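Side-chain contact in esterase (uncultured bacterium pCosCE1, PDB 7ATL), which hydrolyses carboxylic esters as a family VIII carboxylesterase and also shows promiscuous acyltransferase activity: residues E22-G27 against A364-S369. Sequence-based numbering, arbitrary orientation.
Sequences EGRIVG and AFEGMS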
ATOM      1  N   GLU A  22       2.422 -24.228 -10.038  1.00 48.47           N
ATOM      2  CA  GLU A  22       2.313 -23.605 -11.382  1.00 52.86           C
ATOM      3  C   GLU A  22       3.468 -22.599 -11.592  1.00 52.49           C
ATOM      4  O   GLU A  22       3.540 -22.038 -12.705  1.00 51.14           O
ATOM      5  CB  GLU A  22       0.920 -22.988 -11.556  1.00 53.34           C
ATOM      6  CG  GLU A  22      -0.191 -24.023 -11.656  1.00 54.15           C
ATOM      7  CD  GLU A  22      -1.569 -23.492 -12.022  1.00 57.94           C
ATOM      8  OE1 GLU A  22      -1.667 -22.320 -12.466  1.00 55.28           O
ATOM      9  OE2 GLU A  22      -2.550 -24.246 -11.854  1.00 62.26           O
ATOM     10  N   GLY A  23       4.341 -22.391 -10.583  1.00 48.97           N
ATOM     11  CA  GLY A  23       5.404 -21.357 -10.552  1.00 47.30           C
ATOM     12  C   GLY A  23       4.865 -19.940 -10.780  1.00 46.52           C
ATOM     13  O   GLY A  23       5.548 -19.136 -11.458  1.00 42.32           O
ATOM     14  N   ARG A  24       3.667 -19.640 -10.264  1.00 42.77           N
ATOM     15  CA  ARG A  24       3.024 -18.300 -10.344  1.00 40.44           C
ATOM     16  C   ARG A  24       3.454 -17.503  -9.106  1.00 38.16           C
ATOM     17  O   ARG A  24       3.680 -16.302  -9.226  1.00 39.27           O
ATOM     18  CB  ARG A  24       1.500 -18.432 -10.439  1.00 40.44           C
ATOM     19  CG  ARG A  24       0.939 -18.512 -11.854  1.00 41.26           C
ATOM     20  CD  ARG A  24      -0.431 -19.188 -11.865  1.00 44.69           C
ATOM     21  NE  ARG A  24      -1.389 -18.542 -10.971  1.00 47.47           N
ATOM     22  CZ  ARG A  24      -2.144 -19.127 -10.034  1.00 53.03           C
ATOM     23  NH1 ARG A  24      -2.129 -20.434  -9.822  1.00 54.16           N
ATOM     24  NH2 ARG A  24      -2.954 -18.376  -9.308  1.00 61.29           N
ATOM     25  N   ILE A  25       3.586 -18.187  -7.974  1.00 38.15           N
ATOM     26  CA  ILE A  25       3.993 -17.647  -6.646  1.00 40.62           C
ATOM     27  C   ILE A  25       5.163 -18.495  -6.145  1.00 40.84           C
ATOM     28  O   ILE A  25       5.137 -19.725  -6.333  1.00 46.81           O
ATOM     29  CB  ILE A  25       2.796 -17.693  -5.670  1.00 41.74           C
ATOM     30  CG1 ILE A  25       1.644 -16.831  -6.181  1.00 46.88           C
ATOM     31  CG2 ILE A  25       3.187 -17.302  -4.251  1.00 41.18           C
ATOM     32  CD1 ILE A  25       2.023 -15.372  -6.403  1.00 49.00           C
ATOM     33  N   VAL A  26       6.137 -17.856  -5.517  1.00 39.69           N
ATOM     34  CA  VAL A  26       7.332 -18.515  -4.932  1.00 40.98           C
ATOM     35  C   VAL A  26       7.027 -18.855  -3.472  1.00 44.42           C
ATOM     36  O   VAL A  26       7.335 -20.011  -3.038  1.00 53.14           O
ATOM     37  CB  VAL A  26       8.548 -17.589  -5.092  1.00 41.40           C
ATOM     38  CG1 VAL A  26       9.765 -18.089  -4.319  1.00 43.31           C
ATOM     39  CG2 VAL A  26       8.860 -17.392  -6.570  1.00 41.37           C
ATOM     40  N   GLY A  27       6.466 -17.880  -2.754  1.00 39.61           N
ATOM     41  CA  GLY A  27       6.064 -17.984  -1.337  1.00 38.25           C
ATOM     42  C   GLY A  27       5.028 -16.932  -0.965  1.00 35.60           C
ATOM     43  O   GLY A  27       4.959 -15.860  -1.621  1.00 36.39           O
ATOM     44  N   ALA A 364       6.131 -10.338  -7.622  1.00 30.13           N
ATOM     45  CA  ALA A 364       5.532  -9.253  -8.434  1.00 31.44           C
ATOM     46  C   ALA A 364       5.483  -9.704  -9.892  1.00 33.39           C
ATOM     47  O   ALA A 364       6.453 -10.291 -10.365  1.00 34.53           O
ATOM     48  CB  ALA A 364       6.386  -8.027  -8.264  1.00 33.63           C
ATOM     49  N   PHE A 365       4.381  -9.481 -10.621  1.00 34.64           N
ATOM     50  CA  PHE A 365       3.179  -8.823 -10.159  1.00 37.92           C
ATOM     51  C   PHE A 365       2.073  -9.839  -9.863  1.00 37.15           C
ATOM     52  O   PHE A 365       0.949  -9.377  -9.671  1.00 40.42           O
ATOM     53  CB  PHE A 365       2.713  -7.832 -11.227  1.00 39.14           C
ATOM     54  CG  PHE A 365       3.816  -6.903 -11.660  1.00 41.11           C
ATOM     55  CD1 PHE A 365       4.168  -5.819 -10.867  1.00 40.20           C
ATOM     56  CD2 PHE A 365       4.542  -7.154 -12.818  1.00 39.65           C
ATOM     57  CE1 PHE A 365       5.218  -4.992 -11.230  1.00 41.66           C
ATOM     58  CE2 PHE A 365       5.581  -6.318 -13.186  1.00 41.54           C
ATOM     59  CZ  PHE A 365       5.920  -5.243 -12.388  1.00 40.72           C
ATOM     60  N   GLU A 366       2.344 -11.148  -9.819  1.00 36.46           N
ATOM     61  CA  GLU A 366       1.256 -12.159  -9.647  1.00 35.81           C
ATOM     62  C   GLU A 366       0.521 -11.863  -8.330  1.00 33.05           C
ATOM     63  O   GLU A 366      -0.702 -11.783  -8.354  1.00 30.40           O
ATOM     64  CB  GLU A 366       1.784 -13.598  -9.759  1.00 37.02           C
ATOM     65  CG  GLU A 366       0.735 -14.693  -9.526  1.00 37.27           C
ATOM     66  CD  GLU A 366      -0.430 -14.822 -10.501  1.00 36.31           C
ATOM     67  OE1 GLU A 366      -0.317 -14.369 -11.650  1.00 34.50           O
ATOM     68  OE2 GLU A 366      -1.462 -15.396 -10.104  1.00 36.56           O
ATOM     69  N   GLY A 367       1.241 -11.610  -7.242  1.00 31.19           N
ATOM     70  CA  GLY A 367       0.636 -11.350  -5.923  1.00 33.06           C
ATOM     71  C   GLY A 367      -0.256 -10.107  -5.874  1.00 33.21           C
ATOM     72  O   GLY A 367      -1.080 -10.006  -4.946  1.00 32.12           O
ATOM     73  N   MET A 368      -0.083  -9.152  -6.788  1.00 32.43           N
ATOM     74  CA  MET A 368      -0.800  -7.860  -6.726  1.00 32.10           C
ATOM     75  C   MET A 368      -1.968  -7.915  -7.696  1.00 32.63           C
ATOM     76  O   MET A 368      -3.107  -7.610  -7.268  1.00 35.48           O
ATOM     77  CB  MET A 368       0.101  -6.693  -7.127  1.00 32.96           C
ATOM     78  CG  MET A 368      -0.661  -5.391  -7.280  1.00 34.69           C
ATOM     79  SD  MET A 368       0.303  -4.067  -8.017  1.00 36.35           S
ATOM     80  CE  MET A 368       0.306  -4.521  -9.749  1.00 35.16           C
ATOM     81  N   SER A 369      -1.665  -8.210  -8.959  1.00 31.13           N
ATOM     82  CA  SER A 369      -2.595  -8.054 -10.108  1.00 33.82           C
ATOM     83  C   SER A 369      -2.852  -9.387 -10.809  1.00 31.02           C
ATOM     84  O   SER A 369      -3.682  -9.394 -11.701  1.00 28.92           O
ATOM     85  CB  SER A 369      -2.076  -7.045 -11.089  1.00 34.67           C
ATOM     86  OG  SER A 369      -0.778  -7.405 -11.535  1.00 33.42           O
TER
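E366 reaches from the first turn of helix 366-369 to the side chains of R24 and I25. The tight part is built on the methyl of I25 and the CB and CG of E366. I25 CD1 packs 3.4 Å from E366 CG, the two side chains crossing at about a right angle. The same methyl lies 3.9 Å from G367 N, where the glycine brings no side chain of its own. E366 CB also approaches the carbonyl oxygen R24 O, at 3.3 Å. With CG anti to the backbone N (chi1 177°) and a bend at chi2, the carboxylate of E366 turns to the guanidinium edge of R24.

The polar side is looser and less buried. R24 NE donates to E366 OE2 at 3.3 Å in a salt bridge, and NH2 adds a weak bond. The two planar groups are nearly perpendicular. NE meets OE2 from above the carboxylate plane. R24 NH1 bonds E22 OE1, which extends the salt-bridge network to the exposed E22. The strongest polar partner of E366 is Y372, whose backbone N holds OE2.

G23, with positive phi, follows helix 3-21 and completes a Schellman motif. R24 and I25 pack on A19 of that helix. The contact thus joins the loop between helix 3-21 and strand 27-34 to the short helix 366-369, just ahead of helix 372-381, in this beta-lactamase-like fold.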